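Local coordinates for protein aeromonas extracellular serine protease (Aeromonas sobria, PDB 3WQB) that cleaves peptide bonds after paired basic residues, one of them lysine, as a calcium-binding secreted serine protease and probable virulence factor that attacks host plasma proteins, at residues K133-R138 with M346-S351; G179-D184 with P240-N245; N221-A224 with V229-R232. The protein carries 1 engineered substitution. All coordinates share one frame; numbering follows the deposited sequence.

Contact 1: K133-R138 with M346-S351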
ATOM      1  N   LYS A 133      -0.568 -24.297  -6.090  1.00 11.29           N
ATOM      2  CA  LYS A 133      -1.595 -24.351  -5.059  1.00 11.26           C
ATOM      3  C   LYS A 133      -1.714 -22.966  -4.440  1.00 11.12           C
ATOM      4  O   LYS A 133      -0.727 -22.406  -3.974  1.00 11.67           O
ATOM      5  CB  LYS A 133      -1.222 -25.378  -3.984  1.00 11.55           C
ATOM      6  CG  LYS A 133      -2.352 -25.702  -3.000  1.00 11.58           C
ATOM      7  CD  LYS A 133      -1.856 -26.602  -1.866  1.00 12.98           C
ATOM      8  CE  LYS A 133      -3.007 -27.107  -1.012  1.00 12.38           C
ATOM      9  NZ  LYS A 133      -2.535 -27.840   0.213  1.00 12.39           N
ATOM     10  N   GLY A 134      -2.919 -22.409  -4.426  1.00 10.53           N
ATOM     11  CA  GLY A 134      -3.120 -21.127  -3.756  1.00 10.70           C
ATOM     12  C   GLY A 134      -2.864 -21.205  -2.260  1.00 10.57           C
ATOM     13  O   GLY A 134      -2.929 -22.284  -1.650  1.00 11.46           O
ATOM     14  N   ILE A 135      -2.568 -20.055  -1.660  1.00 10.31           N
ATOM     15  CA  ILE A 135      -2.511 -19.959  -0.207  1.00 10.23           C
ATOM     16  C   ILE A 135      -3.865 -20.356   0.393  1.00 10.33           C
ATOM     17  O   ILE A 135      -3.926 -21.074   1.397  1.00 10.58           O
ATOM     18  CB  ILE A 135      -2.163 -18.527   0.196  1.00  9.40           C
ATOM     19  CG1 ILE A 135      -0.712 -18.225  -0.141  1.00  9.04           C
ATOM     20  CG2 ILE A 135      -2.410 -18.271   1.682  1.00 10.54           C
ATOM     21  CD1 ILE A 135      -0.416 -16.730  -0.152  1.00 10.49           C
ATOM     22  N   ALA A 136      -4.937 -19.883  -0.248  1.00 10.45           N
ATOM     23  CA  ALA A 136      -6.313 -20.104   0.179  1.00 10.81           C
ATOM     24  C   ALA A 136      -7.056 -20.655  -1.045  1.00 10.90           C
ATOM     25  O   ALA A 136      -7.862 -19.950  -1.674  1.00 10.99           O
ATOM     26  CB  ALA A 136      -6.927 -18.797   0.663  1.00 11.30           C
ATOM     27  N   PRO A 137      -6.793 -21.933  -1.388  1.00 10.83           N
ATOM     28  CA  PRO A 137      -7.241 -22.475  -2.670  1.00 11.73           C
ATOM     29  C   PRO A 137      -8.738 -22.754  -2.760  1.00 12.15           C
ATOM     30  O   PRO A 137      -9.220 -23.198  -3.809  1.00 12.70           O
ATOM     31  CB  PRO A 137      -6.428 -23.764  -2.810  1.00 12.29           C
ATOM     32  CG  PRO A 137      -6.184 -24.195  -1.416  1.00 12.30           C
ATOM     33  CD  PRO A 137      -6.029 -22.926  -0.608  1.00 10.86           C
ATOM     34  N   ARG A 138      -9.474 -22.480  -1.693  1.00 12.56           N
ATOM     35  CA  ARG A 138     -10.931 -22.573  -1.757  1.00 13.27           C
ATOM     36  C   ARG A 138     -11.621 -21.206  -1.701  1.00 13.13           C
ATOM     37  O   ARG A 138     -12.858 -21.122  -1.711  1.00 14.09           O
ATOM     38  CB  ARG A 138     -11.472 -23.535  -0.692  1.00 13.94           C
ATOM     39  CG  ARG A 138     -11.014 -24.984  -0.874  1.00 15.13           C
ATOM     40  CD  ARG A 138     -11.713 -25.928   0.099  1.00 19.13           C
ATOM     41  NE  ARG A 138     -13.152 -25.951  -0.136  1.00 22.17           N
ATOM     42  CZ  ARG A 138     -14.070 -26.320   0.755  1.00 23.77           C
ATOM     43  NH1 ARG A 138     -13.727 -26.710   1.976  1.00 24.84           N
ATOM     44  NH2 ARG A 138     -15.348 -26.285   0.417  1.00 25.53           N
ATOM     45  N   MET A 346      -5.262 -13.904   5.337  1.00 10.54           N
ATOM     46  CA  MET A 346      -6.516 -13.396   5.856  1.00 11.03           C
ATOM     47  C   MET A 346      -7.674 -14.337   5.517  1.00 10.92           C
ATOM     48  O   MET A 346      -8.507 -14.642   6.374  1.00 11.10           O
ATOM     49  CB  MET A 346      -6.774 -12.004   5.287  1.00 11.76           C
ATOM     50  CG  MET A 346      -7.900 -11.250   5.959  1.00 13.47           C
ATOM     51  SD  MET A 346      -7.542 -10.804   7.677  1.00 13.23           S
ATOM     52  CE  MET A 346      -6.362  -9.466   7.544  1.00 13.77           C
ATOM     53  N   ALA A 347      -7.728 -14.804   4.266  1.00 10.47           N
ATOM     54  CA  ALA A 347      -8.797 -15.707   3.849  1.00 11.10           C
ATOM     55  C   ALA A 347      -8.743 -17.019   4.635  1.00 10.82           C
ATOM     56  O   ALA A 347      -9.783 -17.575   5.004  1.00 11.68           O
ATOM     57  CB  ALA A 347      -8.730 -15.973   2.363  1.00 11.19           C
ATOM     58  N   LEU A 348      -7.547 -17.507   4.924  1.00 10.93           N
ATOM     59  CA  LEU A 348      -7.408 -18.713   5.741  1.00 10.80           C
ATOM     60  C   LEU A 348      -8.018 -18.488   7.128  1.00 10.70           C
ATOM     61  O   LEU A 348      -8.840 -19.278   7.605  1.00 11.20           O
ATOM     62  CB  LEU A 348      -5.940 -19.145   5.862  1.00 11.17           C
ATOM     63  CG  LEU A 348      -5.294 -19.649   4.567  1.00 10.63           C
ATOM     64  CD1 LEU A 348      -3.854 -20.070   4.802  1.00 11.21           C
ATOM     65  CD2 LEU A 348      -6.089 -20.806   3.981  1.00 11.75           C
ATOM     66  N   LEU A 349      -7.635 -17.388   7.762  1.00 11.28           N
ATOM     67  CA  LEU A 349      -8.125 -17.100   9.097  1.00 11.78           C
ATOM     68  C   LEU A 349      -9.632 -16.924   9.108  1.00 11.96           C
ATOM     69  O   LEU A 349     -10.319 -17.457   9.978  1.00 12.85           O
ATOM     70  CB  LEU A 349      -7.445 -15.857   9.664  1.00 12.25           C
ATOM     71  CG  LEU A 349      -5.935 -15.936   9.849  1.00 14.12           C
ATOM     72  CD1 LEU A 349      -5.458 -14.659  10.472  1.00 15.30           C
ATOM     73  CD2 LEU A 349      -5.506 -17.130  10.667  1.00 15.65           C
ATOM     74  N   MET A 350     -10.142 -16.168   8.142  1.00 11.78           N
ATOM     75  CA  MET A 350     -11.576 -15.954   8.038  1.00 12.35           C
ATOM     76  C   MET A 350     -12.328 -17.258   7.832  1.00 12.72           C
ATOM     77  O   MET A 350     -13.416 -17.438   8.373  1.00 13.58           O
ATOM     78  CB  MET A 350     -11.898 -14.980   6.908  1.00 12.42           C
ATOM     79  CG  MET A 350     -11.486 -13.552   7.187  1.00 11.89           C
ATOM     80  SD  MET A 350     -11.773 -12.549   5.725  1.00 12.88           S
ATOM     81  CE  MET A 350     -11.542 -10.913   6.423  1.00 13.30           C
ATOM     82  N   SER A 351     -11.767 -18.174   7.053  1.00 12.48           N
ATOM     83  CA  SER A 351     -12.459 -19.440   6.804  1.00 12.52           C
ATOM     84  C   SER A 351     -12.511 -20.314   8.053  1.00 13.04           C
ATOM     85  O   SER A 351     -13.485 -21.042   8.252  1.00 14.25           O
ATOM     86  CB  SER A 351     -11.860 -20.198   5.620  1.00 12.32           C
ATOM     87  OG  SER A 351     -10.587 -20.761   5.903  1.00 11.86           O
TER

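Contact 2: G179-D184 with P240-N245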
ATOM      1  N   GLY A 179      -0.063   1.164  -5.829  1.00  9.36           N
ATOM      2  CA  GLY A 179       0.200   2.339  -5.027  1.00  9.87           C
ATOM      3  C   GLY A 179       0.631   3.498  -5.895  1.00 10.58           C
ATOM      4  O   GLY A 179       0.788   3.359  -7.118  1.00 10.47           O
ATOM      5  N   MET A 180       0.834   4.636  -5.244  1.00 11.01           N
ATOM      6  CA  MET A 180       1.194   5.859  -5.931  1.00 12.46           C
ATOM      7  C   MET A 180       2.518   6.394  -5.404  1.00 12.72           C
ATOM      8  O   MET A 180       2.619   6.760  -4.234  1.00 14.88           O
ATOM      9  CB  MET A 180       0.084   6.898  -5.763  1.00 13.43           C
ATOM     10  CG  MET A 180       0.297   8.133  -6.639  1.00 16.60           C
ATOM     11  SD  MET A 180      -1.025   9.325  -6.466  1.00 24.66           S
ATOM     12  CE  MET A 180      -0.730   9.823  -4.803  1.00 19.82           C
ATOM     13  N   SER A 181       3.530   6.451  -6.267  1.00 12.82           N
ATOM     14  CA  SER A 181       4.796   7.091  -5.911  1.00 13.01           C
ATOM     15  C   SER A 181       4.666   8.585  -6.153  1.00 13.43           C
ATOM     16  O   SER A 181       4.016   9.004  -7.111  1.00 15.28           O
ATOM     17  CB  SER A 181       5.950   6.499  -6.712  1.00 12.84           C
ATOM     18  OG  SER A 181       6.119   5.125  -6.387  1.00 13.05           O
ATOM     19  N   VAL A 182       5.271   9.380  -5.278  1.00 13.05           N
ATOM     20  CA  VAL A 182       5.130  10.836  -5.351  1.00 13.18           C
ATOM     21  C   VAL A 182       6.465  11.517  -5.151  1.00 13.11           C
ATOM     22  O   VAL A 182       7.328  11.005  -4.431  1.00 13.38           O
ATOM     23  CB  VAL A 182       4.110  11.382  -4.304  1.00 13.08           C
ATOM     24  CG1 VAL A 182       2.712  10.860  -4.579  1.00 14.04           C
ATOM     25  CG2 VAL A 182       4.536  11.045  -2.878  1.00 13.73           C
ATOM     26  N   VAL A 183       6.610  12.685  -5.778  1.00 13.31           N
ATOM     27  CA  VAL A 183       7.752  13.569  -5.512  1.00 13.67           C
ATOM     28  C   VAL A 183       7.324  14.870  -4.835  1.00 13.55           C
ATOM     29  O   VAL A 183       8.166  15.667  -4.412  1.00 13.60           O
ATOM     30  CB  VAL A 183       8.603  13.868  -6.783  1.00 13.95           C
ATOM     31  CG1 VAL A 183       9.205  12.577  -7.323  1.00 14.82           C
ATOM     32  CG2 VAL A 183       7.767  14.561  -7.855  1.00 14.79           C
ATOM     33  N   ASP A 184       6.013  15.078  -4.730  1.00 13.82           N
ATOM     34  CA  ASP A 184       5.464  16.208  -3.998  1.00 14.83           C
ATOM     35  C   ASP A 184       4.400  15.700  -3.045  1.00 14.57           C
ATOM     36  O   ASP A 184       3.649  14.792  -3.390  1.00 14.83           O
ATOM     37  CB  ASP A 184       4.876  17.256  -4.945  1.00 15.30           C
ATOM     38  CG  ASP A 184       5.947  18.020  -5.708  1.00 17.31           C
ATOM     39  OD1 ASP A 184       6.114  17.729  -6.908  1.00 18.86           O
ATOM     40  OD2 ASP A 184       6.634  18.891  -5.114  1.00 18.01           O
ATOM     41  N   PRO A 240      15.018   4.422   3.114  1.00 11.47           N
ATOM     42  CA  PRO A 240      14.206   4.214   1.917  1.00 11.38           C
ATOM     43  C   PRO A 240      14.014   5.507   1.135  1.00 11.56           C
ATOM     44  O   PRO A 240      13.836   6.581   1.719  1.00 12.40           O
ATOM     45  CB  PRO A 240      12.863   3.745   2.496  1.00 11.09           C
ATOM     46  CG  PRO A 240      12.829   4.347   3.871  1.00 11.71           C
ATOM     47  CD  PRO A 240      14.244   4.202   4.350  1.00 12.16           C
ATOM     48  N   PHE A 241      14.041   5.409  -0.187  1.00 11.07           N
ATOM     49  CA  PHE A 241      13.692   6.556  -1.001  1.00 11.34           C
ATOM     50  C   PHE A 241      12.184   6.801  -0.844  1.00 11.28           C
ATOM     51  O   PHE A 241      11.742   7.920  -0.583  1.00 11.91           O
ATOM     52  CB  PHE A 241      14.115   6.299  -2.453  1.00 11.50           C
ATOM     53  CG  PHE A 241      14.143   7.531  -3.333  1.00 11.18           C
ATOM     54  CD1 PHE A 241      14.581   8.767  -2.853  1.00 11.55           C
ATOM     55  CD2 PHE A 241      13.767   7.437  -4.671  1.00 11.50           C
ATOM     56  CE1 PHE A 241      14.629   9.885  -3.697  1.00 11.30           C
ATOM     57  CE2 PHE A 241      13.811   8.549  -5.516  1.00 12.86           C
ATOM     58  CZ  PHE A 241      14.251   9.772  -5.026  1.00 11.60           C
ATOM     59  N   GLU A 242      11.397   5.741  -0.989  1.00 11.47           N
ATOM     60  CA  GLU A 242       9.969   5.801  -0.714  1.00 11.66           C
ATOM     61  C   GLU A 242       9.651   5.276   0.678  1.00 11.76           C
ATOM     62  O   GLU A 242       9.670   4.073   0.924  1.00 12.46           O
ATOM     63  CB  GLU A 242       9.214   5.004  -1.766  1.00 11.72           C
ATOM     64  CG  GLU A 242       7.717   5.052  -1.643  1.00 12.53           C
ATOM     65  CD  GLU A 242       7.069   4.480  -2.855  1.00 13.33           C
ATOM     66  OE1 GLU A 242       6.802   5.263  -3.792  1.00 14.85           O
ATOM     67  OE2 GLU A 242       6.860   3.250  -2.888  1.00 14.66           O
ATOM     68  N   ASN A 243       9.388   6.197   1.593  1.00 11.02           N
ATOM     69  CA  ASN A 243       8.761   5.840   2.840  1.00 10.76           C
ATOM     70  C   ASN A 243       7.303   5.532   2.528  1.00 10.51           C
ATOM     71  O   ASN A 243       6.676   6.237   1.735  1.00 10.94           O
ATOM     72  CB  ASN A 243       8.890   6.997   3.821  1.00 11.00           C
ATOM     73  CG  ASN A 243       8.370   6.659   5.187  1.00  9.89           C
ATOM     74  OD1 ASN A 243       7.163   6.516   5.381  1.00 11.74           O
ATOM     75  ND2 ASN A 243       9.269   6.552   6.155  1.00 10.59           N
ATOM     76  N   SER A 244       6.773   4.460   3.117  1.00 10.14           N
ATOM     77  CA  SER A 244       5.400   4.023   2.853  1.00 10.12           C
ATOM     78  C   SER A 244       4.277   4.957   3.335  1.00  9.97           C
ATOM     79  O   SER A 244       3.104   4.737   3.006  1.00 10.59           O
ATOM     80  CB  SER A 244       5.204   2.603   3.385  1.00 10.22           C
ATOM     81  OG  SER A 244       5.543   2.505   4.752  1.00 10.23           O
ATOM     82  N   ASN A 245       4.632   5.981   4.110  1.00  9.99           N
ATOM     83  CA  ASN A 245       3.678   7.036   4.474  1.00 10.27           C
ATOM     84  C   ASN A 245       3.521   8.120   3.398  1.00 10.53           C
ATOM     85  O   ASN A 245       2.672   9.000   3.531  1.00 11.11           O
ATOM     86  CB  ASN A 245       4.052   7.687   5.818  1.00 10.36           C
ATOM     87  CG  ASN A 245       3.334   7.064   7.012  1.00 10.02           C
ATOM     88  OD1 ASN A 245       2.174   6.688   6.924  1.00 10.66           O
ATOM     89  ND2 ASN A 245       4.016   7.007   8.154  1.00 12.09           N
TER
HETATM   90  O   HOH W   1       4.590   7.206  -2.307  1.00 21.28           O
HETATM   91  O   HOH W   2       6.867   2.046  -5.288  1.00 11.96           O
HETATM   92  O   HOH W   3       7.045   7.948  -3.427  1.00 14.26           O

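Contact 3: N221-A224 with V229-R232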
ATOM      1  N   ASN A 221      14.771   1.920  -3.249  1.00 10.31           N
ATOM      2  CA  ASN A 221      15.870   2.478  -4.025  1.00 11.08           C
ATOM      3  C   ASN A 221      15.435   3.397  -5.168  1.00 11.75           C
ATOM      4  O   ASN A 221      16.092   4.406  -5.450  1.00 12.89           O
ATOM      5  CB  ASN A 221      16.740   1.341  -4.574  1.00 11.68           C
ATOM      6  CG  ASN A 221      17.290   0.449  -3.478  1.00 12.81           C
ATOM      7  OD1 ASN A 221      17.021  -0.758  -3.441  1.00 16.09           O
ATOM      8  ND2 ASN A 221      18.055   1.036  -2.575  1.00 13.45           N
ATOM      9  N   LYS A 222      14.339   3.046  -5.838  1.00 12.21           N
ATOM     10  CA  LYS A 222      13.908   3.797  -7.012  1.00 12.80           C
ATOM     11  C   LYS A 222      12.401   3.897  -7.070  1.00 13.01           C
ATOM     12  O   LYS A 222      11.689   3.005  -6.600  1.00 13.21           O
ATOM     13  CB  LYS A 222      14.454   3.175  -8.314  1.00 13.72           C
ATOM     14  CG  LYS A 222      13.910   1.798  -8.665  1.00 16.01           C
ATOM     15  CD  LYS A 222      14.576   1.277  -9.930  1.00 19.13           C
ATOM     16  CE  LYS A 222      13.948  -0.031 -10.419  1.00 22.37           C
ATOM     17  NZ  LYS A 222      14.669  -0.538 -11.613  1.00 25.35           N
ATOM     18  N   ILE A 223      11.923   4.993  -7.646  1.00 12.83           N
ATOM     19  CA  ILE A 223      10.509   5.148  -7.948  1.00 13.77           C
ATOM     20  C   ILE A 223      10.327   5.495  -9.413  1.00 14.64           C
ATOM     21  O   ILE A 223      11.236   6.028 -10.063  1.00 14.36           O
ATOM     22  CB  ILE A 223       9.811   6.203  -7.048  1.00 13.34           C
ATOM     23  CG1 ILE A 223      10.452   7.593  -7.196  1.00 14.72           C
ATOM     24  CG2 ILE A 223       9.804   5.730  -5.591  1.00 14.43           C
ATOM     25  CD1 ILE A 223       9.527   8.742  -6.807  1.00 16.74           C
ATOM     26  N   ALA A 224       9.161   5.146  -9.936  1.00 16.46           N
ATOM     27  CA  ALA A 224       8.777   5.479 -11.293  1.00 18.98           C
ATOM     28  C   ALA A 224       7.511   6.304 -11.235  1.00 20.77           C
ATOM     29  O   ALA A 224       6.581   5.992 -10.480  1.00 21.86           O
ATOM     30  CB  ALA A 224       8.558   4.211 -12.114  1.00 19.51           C
ATOM     31  N   VAL A 229      12.097   7.485 -14.188  1.00 17.72           N
ATOM     32  CA  VAL A 229      12.566   6.729 -13.033  1.00 16.20           C
ATOM     33  C   VAL A 229      13.564   7.597 -12.270  1.00 15.23           C
ATOM     34  O   VAL A 229      14.477   8.182 -12.865  1.00 15.24           O
ATOM     35  CB  VAL A 229      13.218   5.375 -13.427  1.00 15.88           C
ATOM     36  CG1 VAL A 229      13.616   4.579 -12.189  1.00 16.20           C
ATOM     37  CG2 VAL A 229      12.282   4.541 -14.292  1.00 16.89           C
ATOM     38  N   LEU A 230      13.367   7.692 -10.959  1.00 15.03           N
ATOM     39  CA  LEU A 230      14.242   8.473 -10.084  1.00 14.22           C
ATOM     40  C   LEU A 230      14.902   7.591  -9.040  1.00 13.71           C
ATOM     41  O   LEU A 230      14.264   6.706  -8.471  1.00 13.47           O
ATOM     42  CB  LEU A 230      13.468   9.582  -9.356  1.00 14.86           C
ATOM     43  CG  LEU A 230      12.708  10.630 -10.162  1.00 16.02           C
ATOM     44  CD1 LEU A 230      11.316  10.108 -10.525  1.00 18.39           C
ATOM     45  CD2 LEU A 230      12.607  11.924  -9.343  1.00 17.83           C
ATOM     46  N   ASN A 231      16.179   7.851  -8.777  1.00 13.89           N
ATOM     47  CA  ASN A 231      16.899   7.213  -7.682  1.00 13.96           C
ATOM     48  C   ASN A 231      18.011   8.140  -7.223  1.00 14.13           C
ATOM     49  O   ASN A 231      18.508   8.943  -8.013  1.00 15.36           O
ATOM     50  CB  ASN A 231      17.487   5.857  -8.112  1.00 14.42           C
ATOM     51  CG  ASN A 231      18.626   6.000  -9.113  1.00 15.52           C
ATOM     52  OD1 ASN A 231      18.405   6.219 -10.300  1.00 17.12           O
ATOM     53  ND2 ASN A 231      19.852   5.872  -8.627  1.00 17.47           N
ATOM     54  N   ARG A 232      18.393   8.031  -5.955  1.00 14.18           N
ATOM     55  CA  ARG A 232      19.507   8.806  -5.426  1.00 14.36           C
ATOM     56  C   ARG A 232      20.808   8.228  -5.929  1.00 14.99           C
ATOM     57  O   ARG A 232      20.965   7.014  -6.039  1.00 14.73           O
ATOM     58  CB  ARG A 232      19.501   8.822  -3.895  1.00 13.95           C
ATOM     59  CG  ARG A 232      18.265   9.498  -3.328  1.00 14.15           C
ATOM     60  CD  ARG A 232      18.408   9.852  -1.857  1.00 12.42           C
ATOM     61  NE  ARG A 232      17.311  10.723  -1.427  1.00 11.71           N
ATOM     62  CZ  ARG A 232      17.259  12.030  -1.683  1.00 11.39           C
ATOM     63  NH1 ARG A 232      18.257  12.622  -2.337  1.00 12.95           N
ATOM     64  NH2 ARG A 232      16.233  12.758  -1.276  1.00 12.81           N
TER
HETATM   65  O   HOH W   4      17.395   6.248  -4.084  1.00 21.25           O

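Contact 1: K133-R138 with M346-S351
The apolar packing is carried by Leu348 and Ala347 of helix 335-352, which meet Ile135 and Ala136 of the loop between helix 115-124 and strand 140-144. Leu348 and Ile135 cross at about a right angle, with CG2 of Ile135 3.9 Å from CD1 of Leu348. The other methyl of the leucine fork, CD2, lies 4.0 Å from CB of Ala136. With CG anti to the carbonyl carbon (chi1 -68°) and a straight second torsion, Leu348 reaches the loop although its CB sets out obliquely. At the preceding helix residue, the two alanines meet methyl to methyl, Ala136 CB being 3.8 Å from Ala347 CB; such small side chains let loop and helix come close, as the 5.8 Å between CA of Ala136 and CA of Leu348 reflects.

Polar atoms are served separately. The isopropyl end of Leu348 lies beside the carbonyl O of Ile135, CD2 at 3.4 Å, and that oxygen accepts a hydrogen bond from NE2 of His63. On the helix, Ser351 OG donates back to Leu348 O at 2.9 Å, tilted 25° from the carbonyl plane, and accepts from the backbone N of Gly69.

No hydrogen bond crosses between the two segments. The result is buried loop-on-helix packing in the subtilisin-like alpha/beta domain, joining the loop between helix 115-124 and strand 140-144 to helix 335-352.

Contact 2: G179-D184 with P240-N245
The carboxylate of Glu242 is the flat group that meets Ser181. Over one face, at OE1, sits the CG2 methyl of Ile223; water 1 lies over the opposite face, its bond to OE1 weak at 3.3 Å. At the edge, Ser181 OG donates to the syn lone pair of OE1 at 2.7 Å, and water 3 is also near the plane. This belongs to the subtilisin-like fold: 179-184 continues from strand 173-179, and Gly179 pairs antiparallel with a strand of a second protein chain, much as a substrate is bound beside this part of a subtilase cleft.

Glu242 gets there with CG anti to its N (chi1 -177°) and an extended chain, which carries the charge straight across to the serine. Water 3 links OE1, 2.7 Å away, to the backbone N of Val182, and water 2 donates to OE2, which also bonds to Ser272 OG. With several donors around it, the buried carboxylate is probably stabilised as the anion.

Just after Glu242 the backbone makes an Asx turn: OD1 of Asn243 accepts the backbone N-H of Asn245 at 2.9 Å, in the carbonyl plane and on a lone pair, with an angle of 164° at the hydrogen.

Contact 3: N221-A224 with V229-R232
Ile223 and Leu230 form the hydrogen-bonded pair of this antiparallel hairpin, and each backbone satisfies the other. Ile223 N donates to Leu230 O at 3.0 Å, in the plane of that carbonyl. The return bond, Leu230 N to Ile223 O, is shorter at 2.8 Å and straighter, 168° at the hydrogen, arriving nearly along the C=O axis. Both acceptors also take a CA-H...O contact, Leu230 O from CA of Lys222 and Ile223 O from CA of Val229.

Toward the open end, water 4 replaces a direct strand bond: it donates to Asn221 O at 2.6 Å and accepts from Arg232 N at 2.8 Å. Asn231 turns its amide along its own strand, where ND2 makes a weak bond to Arg232 O. The guanidinium of Arg232 is taken up beyond the hairpin by Phe507 O, Asn508 O and a salt bridge to Glu576. Val229 and Asn231 bond through their backbones to Leu564 and Ser562 of strand 559-565, while Ala224 O accepts from a polar side chain of the second protein chain.

Ile223 and Leu230 pack on one face, CG1 to CB 4.2 Å. On the other, Ala224 meets Val229, whose CG1 also touches the aliphatic CD of Lys222. Backbone bonds, one bridging water and apolar pairs hold the hairpin, and the bonds of strand 228-233 to strand 559-565 join it to P-domain strands in one antiparallel sheet.

How the contacts relate
Contacts 2 and 3 form one neighbourhood, their centres 10 Å apart: Ile223 CG2 of contact 3 lies 3.8 Å from Ser181 OG, and Phe241 CE2 comes within 3.5 Å of Leu230 O. Contact 1 lies on the opposite side of the chain's centre, its centre about 30 Å from that of contact 2 and 35 Å from that of contact 3, although both are nested within the chain loop it closes. The side chain of Glu242 is about 11 Å from that of Ala336, the engineered residue at the predicted charge-relay position. Bound calcium ions lie about 12 Å from the side chain of Ile135 and 11 Å from that of Arg232.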